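Local coordinates for protein P450 epoxidase (Sorangium cellulosum, PDB 1Q5D) that belongs to the cytochrome P450 family of mainly helical haem proteins, here carrying an iron protoporphyrin IX and the ligand EPB in adjoining pockets, at residues Y55-S59 against S353-A357; L295-L301 against I330-R335; G47-T53 against E324-L329. All coordinates share one frame; numbering follows the deposited sequence.

Contact 1: residues Y55-S59 against S353-A357; sequences YHDVS and SASLA. With HEM (protoporphyrin IX containing Fe), chain B.
Through Tyr-55 and Leu-356, the helix 55-62 (helix B of the P450 fold) is fastened to the loop that runs toward helix 368-385 and the haem. Tyr-55 makes the polar half of the joint. Its ring reaches out from the start of the helix with CG anti to the backbone N (chi1 -175°), and OH donates to Ala-354 O at 2.6 Å. This short bond arrives on a lone pair in the carbonyl plane, with a C=O...donor angle of 127°, and the acceptor lies close to the ring plane, so that CE1 is also drawn up beside the same oxygen. Ala-354 CB packs near the hydroxyl, 3.6 Å from Tyr-55 OH.

The apolar half is Leu-356. Its CD1 reaches Tyr-55 CE1 at 3.5 Å and Val-58 CG1 at 3.7 Å, wedged between the ring and the next turn of the helix, while CD2 comes near Tyr-55 OH and the CB of Ser-59. Tyr-55 thus offers both a donor and a hydrocarbon surface to the loop. Outside the two segments, Asp-336 OD2 accepts from Tyr-55 N, and Val-58 also touches Ile-330 and Ala-333. Just past Leu-356 the loop enters the haem pocket, where Ala-357 O lies 3.4 Å from the methyl carbon CMA of the porphyrin.

Contact 2: residues L295-L301 against I330-R335; sequences LRFDNIL and IPSALR
Arg-335 lays its guanidinium over one face of the Phe-297 ring, the two planes only 7° apart and NH2 3.1 Å from CE1, toward the ring's rim. The same group grips the carbonyl of Phe-297 side-on: NE (2.8 Å) and NH2 (2.9 Å) both donate to Phe-297 O, NE on a lone pair and NH2 tilted from the carbonyl plane. A carbonyl at the end of helix 287-297 is thereby held by two N-H groups of one guanidinium cation. Arg-296 answers from the helix with its chain bent at chi2 and chi3, bringing NH1 to Leu-334 O at 3.0 Å.

Farther along the segment, Asn-299 sits against Ile-330 CG2 and Pro-331. Its ND2 turns back to Leu-295 O, and its OD1 accepts from Leu-301 N, 3.0 Å away, which makes an Asx turn. A water bridges the two segments, donating to Arg-296 O and Pro-331 O and accepting from Asn-299 N.

Farther out, Arg-296 NH2 forms a salt bridge with Glu-293, its partner in the ExxR motif of P450 helix K, and NH1 has a second acceptor in Pro-343 O. Asp-344 binds Arg-335 NH1. Although Arg-296 NH1 and Arg-335 NE are only 4.5 Å apart, each arginine has its own carboxylate and carbonyl partners, which probably offset the repulsion and leave both cations well accommodated.

Contact 3: residues G47-T53 against E324-L329; sequences GRSWVLT and EMVFLL
The indole of Trp-50 and the ring of Phe-327 are both met at an edge. Trp-50 NE1 points in the ring plane to Glu-324 OE1, 3.0 Å away, in a nearly straight bond that reaches the oxygen from above the carboxylate plane, the two planes standing 74° apart. Lys-321 N donates to the same OE1, which helps to place the carboxylate. Trp-50 also meets Tyr-43 edge-to-face. At the edge of Phe-327, Ser-49 OG lies 3.3 Å from CD1; this buried hydroxyl has no hydrogen-bonding partner in the model. Ser-49 CB is pressed tightly on Met-325 CB at 3.5 Å, and the bent end of the methionine brings CE up to Gly-47 O.

The two strands that carry these rings run parallel, their directions 25° apart over 49-52 and 325-329. Trp-50 takes a bond from Phe-327 N to its O (2.6 Å) and gives one from its N to Met-325 O. Leu-52 continues the ladder, its N donating to Phe-327 O and its O accepting from Leu-329 N. Val-51 packs its two methyls on Phe-327 CB and Leu-329 CB; on the other face of the sheet Leu-52 CD1 touches Val-326 CG1 at 3.8 Å.

Both are interior strands of a mixed sheet, with 41-44 beside 49-52 and 304-309 beside 325-329. Helix 55-62 lies against the face of Leu-52 and Leu-328, through Val-58, Val-61 and Phe-62, while Phe-327 on the opposite face touches EPB.

Each partner of contact 3 runs on into a helix: strand 49-52 into the helix of contact 1, and strand 325-329 into the short helix of contact 2. Ser-332 OG probably bonds Thr-53 O at 2.8 Å, tying contacts 2 and 3 together, and Val-58 CG2 lies 3.6 Å from Leu-52 O where contact 1 meets contact 3. Contacts 1 and 2, with centres about 9 Å apart, share a packed seam in which Ala-357 CB touches Leu-295 CB at 3.6 Å. This seam borders the haem, which both residues approach. EPB is approached from contacts 2 and 3: the side chains of Leu-301 and Phe-327 come within about 3 and 4 Å of it.

Contact 1: residues Y55-S59 against S353-A357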
loop_
_atom_site.group_PDB
_atom_site.type_symbol
_atom_site.label_atom_id
_atom_site.label_comp_id
_atom_site.label_asym_id
_atom_site.label_seq_id
_atom_site.Cartn_x
_atom_site.Cartn_y
_atom_site.Cartn_z
ATOM N N TYR A 55 -2.199 -18.923 -5.835
ATOM C CA TYR A 55 -1.344 -18.685 -4.670
ATOM C C TYR A 55 0.077 -19.237 -4.802
ATOM O O TYR A 55 1.055 -18.504 -4.654
ATOM C CB TYR A 55 -1.988 -19.220 -3.389
ATOM C CG TYR A 55 -1.181 -18.865 -2.164
ATOM C CD1 TYR A 55 -1.516 -17.755 -1.389
ATOM C CD2 TYR A 55 -0.066 -19.630 -1.785
ATOM C CE1 TYR A 55 -0.777 -17.420 -0.258
ATOM C CE2 TYR A 55 0.684 -19.297 -0.653
ATOM C CZ TYR A 55 0.317 -18.198 0.107
ATOM O OH TYR A 55 1.053 -17.848 1.227
ATOM N N HIS A 56 0.211 -20.528 -5.090
ATOM C CA HIS A 56 1.541 -21.144 -5.032
ATOM C C HIS A 56 2.510 -20.592 -6.059
ATOM O O HIS A 56 3.706 -20.462 -5.784
ATOM C CB HIS A 56 1.459 -22.668 -5.090
ATOM C CG HIS A 56 1.071 -23.283 -3.781
ATOM N ND1 HIS A 56 -0.181 -23.815 -3.546
ATOM C CD2 HIS A 56 1.756 -23.405 -2.618
ATOM C CE1 HIS A 56 -0.243 -24.257 -2.302
ATOM N NE2 HIS A 56 0.918 -24.020 -1.717
ATOM N N ASP A 57 1.996 -20.254 -7.239
ATOM C CA ASP A 57 2.833 -19.657 -8.269
ATOM C C ASP A 57 3.197 -18.219 -7.889
ATOM O O ASP A 57 4.342 -17.797 -8.029
ATOM C CB ASP A 57 2.124 -19.699 -9.626
ATOM C CG ASP A 57 1.645 -21.094 -9.984
ATOM O OD1 ASP A 57 2.489 -22.011 -9.977
ATOM O OD2 ASP A 57 0.458 -21.374 -10.255
ATOM N N VAL A 58 2.210 -17.467 -7.417
ATOM C CA VAL A 58 2.450 -16.107 -6.930
ATOM C C VAL A 58 3.475 -16.090 -5.782
ATOM O O VAL A 58 4.468 -15.350 -5.813
ATOM C CB VAL A 58 1.133 -15.468 -6.468
ATOM C CG1 VAL A 58 1.396 -14.220 -5.664
ATOM C CG2 VAL A 58 0.250 -15.148 -7.673
ATOM N N SER A 59 3.235 -16.915 -4.776
ATOM C CA SER A 59 4.134 -16.980 -3.639
ATOM C C SER A 59 5.539 -17.388 -4.064
ATOM O O SER A 59 6.520 -16.831 -3.586
ATOM C CB SER A 59 3.592 -17.940 -2.583
ATOM O OG SER A 59 4.584 -18.191 -1.610
ATOM N N SER A 353 -2.015 -16.392 8.359
ATOM C CA SER A 353 -0.557 -16.435 8.206
ATOM C C SER A 353 -0.121 -16.459 6.752
ATOM O O SER A 353 0.906 -15.878 6.394
ATOM C CB SER A 353 0.038 -17.690 8.877
ATOM O OG SER A 353 -0.209 -17.716 10.273
ATOM N N ALA A 354 -0.874 -17.173 5.923
ATOM C CA ALA A 354 -0.483 -17.345 4.521
ATOM C C ALA A 354 -0.812 -16.126 3.644
ATOM O O ALA A 354 -0.426 -16.077 2.477
ATOM C CB ALA A 354 -1.116 -18.617 3.936
ATOM N N SER A 355 -1.515 -15.144 4.190
ATOM C CA SER A 355 -1.805 -13.934 3.396
ATOM C C SER A 355 -0.511 -13.317 2.847
ATOM O O SER A 355 0.467 -13.207 3.574
ATOM C CB SER A 355 -2.605 -12.931 4.216
ATOM O OG SER A 355 -2.809 -11.718 3.489
ATOM N N LEU A 356 -0.500 -12.943 1.567
ATOM C CA LEU A 356 0.675 -12.313 0.927
ATOM C C LEU A 356 0.492 -10.791 0.781
ATOM O O LEU A 356 1.298 -10.110 0.123
ATOM C CB LEU A 356 0.925 -12.908 -0.477
ATOM C CG LEU A 356 1.129 -14.419 -0.617
ATOM C CD1 LEU A 356 0.866 -14.902 -2.047
ATOM C CD2 LEU A 356 2.535 -14.780 -0.212
ATOM N N ALA A 357 -0.560 -10.281 1.404
ATOM C CA ALA A 357 -0.957 -8.866 1.326
ATOM C C ALA A 357 0.198 -7.879 1.560
ATOM O O ALA A 357 0.240 -6.806 0.946
ATOM C CB ALA A 357 -2.118 -8.597 2.282
HETATM C CHA HEM B . 6.492 -2.709 -0.001
HETATM C CHB HEM B . 1.821 -3.555 0.830
HETATM C CHC HEM B . 1.773 -0.001 4.148
HETATM C CHD HEM B . 6.250 1.206 2.883
HETATM C C1A HEM B . 5.257 -3.301 0.005
HETATM C C2A HEM B . 4.890 -4.502 -0.709
HETATM C C3A HEM B . 3.594 -4.727 -0.497
HETATM C C4A HEM B . 3.102 -3.680 0.368
HETATM C CMA HEM B . 2.766 -5.912 -1.066
HETATM C CAA HEM B . 5.853 -5.358 -1.567
HETATM C CBA HEM B . 5.707 -5.009 -3.051
HETATM C CGA HEM B . 6.589 -5.936 -3.870
HETATM O O1A HEM B . 6.713 -5.729 -5.117
HETATM O O2A HEM B . 7.192 -6.877 -3.278
HETATM C C1B HEM B . 1.441 -2.664 1.791
HETATM C C2B HEM B . 0.113 -2.618 2.352
HETATM C C3B HEM B . 0.087 -1.641 3.244
HETATM C C4B HEM B . 1.396 -1.024 3.300
HETATM C CMB HEM B . -1.099 -3.511 1.972
HETATM C CAB HEM B . -1.180 -1.316 4.053
HETATM C CBB HEM B . -1.356 -0.137 4.641
HETATM C C1C HEM B . 2.986 0.619 4.137
HETATM C C2C HEM B . 3.415 1.685 5.014
HETATM C C3C HEM B . 4.659 2.012 4.649
HETATM C C4C HEM B . 5.048 1.151 3.548
HETATM C CMC HEM B . 2.536 2.283 6.145
HETATM C CAC HEM B . 5.617 3.076 5.213
HETATM C CBC HEM B . 5.373 3.668 6.379
HETATM C C1D HEM B . 6.692 0.306 1.947
HETATM C C2D HEM B . 7.944 0.434 1.260
HETATM C C3D HEM B . 8.032 -0.781 0.367
HETATM C C4D HEM B . 6.813 -1.509 0.588
HETATM C CMD HEM B . 8.980 1.557 1.426
HETATM C CAD HEM B . 9.191 -1.169 -0.568
HETATM C CBD HEM B . 9.930 -2.302 0.154
HETATM C CGD HEM B . 11.083 -2.803 -0.680
HETATM O O1D HEM B . 10.957 -2.784 -1.931
HETATM O O2D HEM B . 12.136 -3.210 -0.103
HETATM N NA HEM B . 4.146 -2.816 0.659
HETATM N NB HEM B . 2.231 -1.678 2.385
HETATM N NC HEM B . 4.000 0.334 3.257
HETATM N ND HEM B . 6.043 -0.842 1.524
HETATM FE FE HEM B . 4.130 -1.355 2.077
HETATM O O HOH W 1 3.403 -0.088 0.422
#

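Contact 2: residues L295-L301 against I330-R335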
loop_
_atom_site.group_PDB
_atom_site.type_symbol
_atom_site.label_atom_id
_atom_site.label_comp_id
_atom_site.label_asym_id
_atom_site.label_seq_id
_atom_site.Cartn_x
_atom_site.Cartn_y
_atom_site.Cartn_z
ATOM N N LEU A 295 -7.441 -7.700 4.344
ATOM C CA LEU A 295 -6.543 -7.696 3.188
ATOM C C LEU A 295 -6.452 -9.037 2.496
ATOM O O LEU A 295 -6.134 -9.103 1.308
ATOM C CB LEU A 295 -5.138 -7.227 3.567
ATOM C CG LEU A 295 -5.037 -5.756 3.976
ATOM C CD1 LEU A 295 -3.630 -5.394 4.334
ATOM C CD2 LEU A 295 -5.562 -4.825 2.874
ATOM N N ARG A 296 -6.722 -10.104 3.240
ATOM C CA ARG A 296 -6.735 -11.448 2.670
ATOM C C ARG A 296 -8.027 -11.643 1.852
ATOM O O ARG A 296 -7.994 -12.084 0.691
ATOM C CB ARG A 296 -6.609 -12.484 3.817
ATOM C CG ARG A 296 -6.215 -13.903 3.382
ATOM C CD ARG A 296 -7.340 -14.687 2.653
ATOM N NE ARG A 296 -8.654 -14.622 3.303
ATOM C CZ ARG A 296 -9.792 -15.050 2.738
ATOM N NH1 ARG A 296 -9.778 -15.545 1.510
ATOM N NH2 ARG A 296 -10.946 -14.987 3.390
ATOM N N PHE A 297 -9.160 -11.297 2.455
ATOM C CA PHE A 297 -10.469 -11.554 1.869
ATOM C C PHE A 297 -10.779 -10.545 0.763
ATOM O O PHE A 297 -11.348 -10.904 -0.282
ATOM C CB PHE A 297 -11.556 -11.449 2.942
ATOM C CG PHE A 297 -12.964 -11.419 2.395
ATOM C CD1 PHE A 297 -13.507 -12.536 1.782
ATOM C CD2 PHE A 297 -13.757 -10.290 2.532
ATOM C CE1 PHE A 297 -14.798 -12.520 1.282
ATOM C CE2 PHE A 297 -15.052 -10.270 2.041
ATOM C CZ PHE A 297 -15.580 -11.383 1.419
ATOM N N ASP A 298 -10.388 -9.297 0.992
ATOM C CA ASP A 298 -10.766 -8.208 0.085
ATOM C C ASP A 298 -9.584 -7.307 -0.203
ATOM O O ASP A 298 -9.582 -6.126 0.163
ATOM C CB ASP A 298 -11.896 -7.407 0.720
ATOM C CG ASP A 298 -12.741 -6.663 -0.299
ATOM O OD1 ASP A 298 -12.574 -6.852 -1.527
ATOM O OD2 ASP A 298 -13.612 -5.862 0.078
ATOM N N ASN A 299 -8.570 -7.869 -0.845
ATOM C CA ASN A 299 -7.322 -7.173 -1.017
ATOM C C ASN A 299 -7.527 -5.877 -1.784
ATOM O O ASN A 299 -8.265 -5.849 -2.789
ATOM C CB ASN A 299 -6.322 -8.040 -1.768
ATOM C CG ASN A 299 -4.943 -7.443 -1.759
ATOM O OD1 ASN A 299 -4.489 -6.861 -2.763
ATOM N ND2 ASN A 299 -4.252 -7.571 -0.613
ATOM N N ILE A 300 -6.869 -4.821 -1.309
ATOM C CA ILE A 300 -7.019 -3.476 -1.875
ATOM C C ILE A 300 -6.354 -3.262 -3.234
ATOM O O ILE A 300 -6.592 -2.220 -3.889
ATOM C CB ILE A 300 -6.440 -2.405 -0.905
ATOM C CG1 ILE A 300 -4.933 -2.631 -0.717
ATOM C CG2 ILE A 300 -7.250 -2.348 0.400
ATOM C CD1 ILE A 300 -4.159 -1.489 -0.003
ATOM N N LEU A 301 -5.501 -4.188 -3.646
ATOM C CA LEU A 301 -4.796 -4.043 -4.918
ATOM C C LEU A 301 -5.717 -4.409 -6.078
ATOM O O LEU A 301 -6.398 -5.432 -6.032
ATOM C CB LEU A 301 -3.548 -4.920 -4.977
ATOM C CG LEU A 301 -2.422 -4.510 -4.018
ATOM C CD1 LEU A 301 -1.198 -5.432 -4.111
ATOM C CD2 LEU A 301 -2.042 -3.055 -4.344
ATOM N N ILE A 330 -2.614 -10.536 -6.876
ATOM C CA ILE A 330 -2.779 -10.715 -5.433
ATOM C C ILE A 330 -4.184 -11.011 -4.934
ATOM O O ILE A 330 -4.352 -11.927 -4.142
ATOM C CB ILE A 330 -2.170 -9.521 -4.639
ATOM C CG1 ILE A 330 -0.684 -9.330 -4.963
ATOM C CG2 ILE A 330 -2.417 -9.680 -3.149
ATOM C CD1 ILE A 330 0.185 -10.525 -4.737
ATOM N N PRO A 331 -5.194 -10.243 -5.343
ATOM C CA PRO A 331 -6.556 -10.493 -4.867
ATOM C C PRO A 331 -7.055 -11.868 -5.290
ATOM O O PRO A 331 -7.928 -12.412 -4.632
ATOM C CB PRO A 331 -7.389 -9.401 -5.555
ATOM C CG PRO A 331 -6.410 -8.404 -5.974
ATOM C CD PRO A 331 -5.126 -9.092 -6.260
ATOM N N SER A 332 -6.490 -12.408 -6.361
ATOM C CA SER A 332 -6.851 -13.737 -6.838
ATOM C C SER A 332 -6.165 -14.830 -6.018
ATOM O O SER A 332 -6.813 -15.748 -5.513
ATOM C CB SER A 332 -6.459 -13.908 -8.302
ATOM O OG SER A 332 -6.773 -15.239 -8.736
ATOM N N ALA A 333 -4.854 -14.725 -5.905
ATOM C CA ALA A 333 -4.080 -15.681 -5.125
ATOM C C ALA A 333 -4.657 -15.784 -3.707
ATOM O O ALA A 333 -4.636 -16.852 -3.097
ATOM C CB ALA A 333 -2.600 -15.246 -5.093
ATOM N N LEU A 334 -5.203 -14.682 -3.195
ATOM C CA LEU A 334 -5.672 -14.659 -1.817
ATOM C C LEU A 334 -7.071 -15.223 -1.701
ATOM O O LEU A 334 -7.591 -15.350 -0.594
ATOM C CB LEU A 334 -5.569 -13.248 -1.207
ATOM C CG LEU A 334 -4.125 -12.736 -1.112
ATOM C CD1 LEU A 334 -3.996 -11.465 -0.283
ATOM C CD2 LEU A 334 -3.174 -13.816 -0.577
ATOM N N ARG A 335 -7.673 -15.585 -2.839
ATOM C CA ARG A 335 -8.929 -16.327 -2.825
ATOM C C ARG A 335 -8.744 -17.784 -3.257
ATOM O O ARG A 335 -9.699 -18.464 -3.593
ATOM C CB ARG A 335 -9.994 -15.655 -3.707
ATOM C CG ARG A 335 -10.540 -14.349 -3.154
ATOM C CD ARG A 335 -11.380 -14.501 -1.910
ATOM N NE ARG A 335 -12.059 -13.259 -1.556
ATOM C CZ ARG A 335 -13.273 -12.912 -1.948
ATOM N NH1 ARG A 335 -13.989 -13.726 -2.710
ATOM N NH2 ARG A 335 -13.785 -11.750 -1.563
HETATM O O HOH W 2 -8.412 -10.853 -1.810
#

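Contact 3: residues G47-T53 against E324-L329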
loop_
_atom_site.group_PDB
_atom_site.type_symbol
_atom_site.label_atom_id
_atom_site.label_comp_id
_atom_site.label_asym_id
_atom_site.label_seq_id
_atom_site.Cartn_x
_atom_site.Cartn_y
_atom_site.Cartn_z
ATOM N N GLY A 47 -1.823 -4.579 -20.481
ATOM C CA GLY A 47 -0.804 -4.480 -19.459
ATOM C C GLY A 47 0.570 -4.841 -19.988
ATOM O O GLY A 47 1.570 -4.587 -19.335
ATOM N N ARG A 48 0.621 -5.446 -21.176
ATOM C CA ARG A 48 1.893 -5.885 -21.751
ATOM C C ARG A 48 2.688 -6.740 -20.771
ATOM O O ARG A 48 3.887 -6.535 -20.585
ATOM C CB ARG A 48 2.769 -4.700 -22.183
ATOM C CG ARG A 48 2.171 -3.761 -23.230
ATOM C CD ARG A 48 2.480 -2.293 -22.958
ATOM N NE ARG A 48 3.899 -1.997 -23.105
ATOM C CZ ARG A 48 4.546 -1.032 -22.463
ATOM N NH1 ARG A 48 3.929 -0.248 -21.594
ATOM N NH2 ARG A 48 5.831 -0.852 -22.690
ATOM N N SER A 49 2.034 -7.693 -20.128
ATOM C CA SER A 49 2.760 -8.539 -19.191
ATOM C C SER A 49 2.000 -9.820 -18.912
ATOM O O SER A 49 0.802 -9.900 -19.147
ATOM C CB SER A 49 3.003 -7.791 -17.877
ATOM O OG SER A 49 1.797 -7.665 -17.162
ATOM N N TRP A 50 2.713 -10.826 -18.424
ATOM C CA TRP A 50 2.084 -12.053 -17.963
ATOM C C TRP A 50 1.404 -11.824 -16.615
ATOM O O TRP A 50 1.825 -10.947 -15.863
ATOM C CB TRP A 50 3.149 -13.127 -17.821
ATOM C CG TRP A 50 3.764 -13.510 -19.127
ATOM C CD1 TRP A 50 4.967 -13.083 -19.637
ATOM C CD2 TRP A 50 3.209 -14.398 -20.097
ATOM N NE1 TRP A 50 5.190 -13.667 -20.860
ATOM C CE2 TRP A 50 4.122 -14.473 -21.169
ATOM C CE3 TRP A 50 2.033 -15.160 -20.162
ATOM C CZ2 TRP A 50 3.899 -15.280 -22.290
ATOM C CZ3 TRP A 50 1.805 -15.948 -21.293
ATOM C CH2 TRP A 50 2.740 -16.002 -22.332
ATOM N N VAL A 51 0.387 -12.633 -16.308
ATOM C CA VAL A 51 -0.392 -12.507 -15.068
ATOM C C VAL A 51 -0.496 -13.878 -14.406
ATOM O O VAL A 51 -0.985 -14.840 -15.023
ATOM C CB VAL A 51 -1.810 -11.976 -15.340
ATOM C CG1 VAL A 51 -2.659 -11.972 -14.070
ATOM C CG2 VAL A 51 -1.759 -10.557 -15.929
ATOM N N LEU A 52 -0.040 -13.977 -13.160
ATOM C CA LEU A 52 -0.152 -15.227 -12.404
ATOM C C LEU A 52 -1.338 -15.177 -11.451
ATOM O O LEU A 52 -1.467 -14.236 -10.645
ATOM C CB LEU A 52 1.150 -15.515 -11.653
ATOM C CG LEU A 52 2.336 -15.874 -12.549
ATOM C CD1 LEU A 52 3.649 -15.713 -11.807
ATOM C CD2 LEU A 52 2.181 -17.302 -13.070
ATOM N N THR A 53 -2.191 -16.203 -11.523
ATOM C CA THR A 53 -3.468 -16.208 -10.822
ATOM C C THR A 53 -3.553 -17.051 -9.547
ATOM O O THR A 53 -4.515 -16.916 -8.813
ATOM C CB THR A 53 -4.574 -16.709 -11.751
ATOM O OG1 THR A 53 -4.210 -18.009 -12.254
ATOM C CG2 THR A 53 -4.688 -15.831 -13.005
ATOM N N GLU A 324 10.614 -9.456 -19.834
ATOM C CA GLU A 324 9.160 -9.380 -19.852
ATOM C C GLU A 324 8.599 -9.213 -18.439
ATOM O O GLU A 324 9.090 -9.815 -17.484
ATOM C CB GLU A 324 8.549 -10.628 -20.504
ATOM C CG GLU A 324 8.747 -10.719 -22.016
ATOM C CD GLU A 324 7.788 -11.700 -22.686
ATOM O OE1 GLU A 324 7.689 -12.868 -22.237
ATOM O OE2 GLU A 324 7.116 -11.297 -23.660
ATOM N N MET A 325 7.556 -8.403 -18.324
ATOM C CA MET A 325 6.932 -8.112 -17.044
ATOM C C MET A 325 5.969 -9.223 -16.619
ATOM O O MET A 325 5.296 -9.861 -17.445
ATOM C CB MET A 325 6.212 -6.744 -17.094
ATOM C CG MET A 325 5.629 -6.296 -15.750
ATOM S SD MET A 325 5.308 -4.508 -15.671
ATOM C CE MET A 325 3.895 -4.430 -16.652
ATOM N N VAL A 326 5.913 -9.464 -15.318
ATOM C CA VAL A 326 4.956 -10.409 -14.783
ATOM C C VAL A 326 4.192 -9.785 -13.620
ATOM O O VAL A 326 4.807 -9.280 -12.677
ATOM C CB VAL A 326 5.670 -11.689 -14.279
ATOM C CG1 VAL A 326 4.656 -12.733 -13.903
ATOM C CG2 VAL A 326 6.655 -12.224 -15.347
ATOM N N PHE A 327 2.864 -9.816 -13.705
ATOM C CA PHE A 327 1.983 -9.372 -12.639
ATOM C C PHE A 327 1.560 -10.533 -11.746
ATOM O O PHE A 327 1.107 -11.572 -12.226
ATOM C CB PHE A 327 0.729 -8.726 -13.221
ATOM C CG PHE A 327 0.705 -7.224 -13.120
ATOM C CD1 PHE A 327 0.882 -6.438 -14.259
ATOM C CD2 PHE A 327 0.465 -6.593 -11.901
ATOM C CE1 PHE A 327 0.834 -5.037 -14.173
ATOM C CE2 PHE A 327 0.417 -5.199 -11.811
ATOM C CZ PHE A 327 0.601 -4.423 -12.955
ATOM N N LEU A 328 1.719 -10.343 -10.446
ATOM C CA LEU A 328 1.263 -11.294 -9.444
ATOM C C LEU A 328 -0.128 -10.854 -9.067
ATOM O O LEU A 328 -0.276 -9.790 -8.479
ATOM C CB LEU A 328 2.184 -11.205 -8.219
ATOM C CG LEU A 328 3.516 -11.944 -8.319
ATOM C CD1 LEU A 328 4.185 -11.818 -9.675
ATOM C CD2 LEU A 328 4.489 -11.552 -7.210
ATOM N N LEU A 329 -1.150 -11.631 -9.437
ATOM C CA LEU A 329 -2.547 -11.236 -9.203
ATOM C C LEU A 329 -2.975 -11.474 -7.756
ATOM O O LEU A 329 -3.652 -12.455 -7.454
ATOM C CB LEU A 329 -3.506 -11.941 -10.184
ATOM C CG LEU A 329 -4.947 -11.438 -10.294
ATOM C CD1 LEU A 329 -5.039 -9.916 -10.605
ATOM C CD2 LEU A 329 -5.761 -12.248 -11.340
HETATM O O HOH W 3 6.554 -6.628 -20.538
#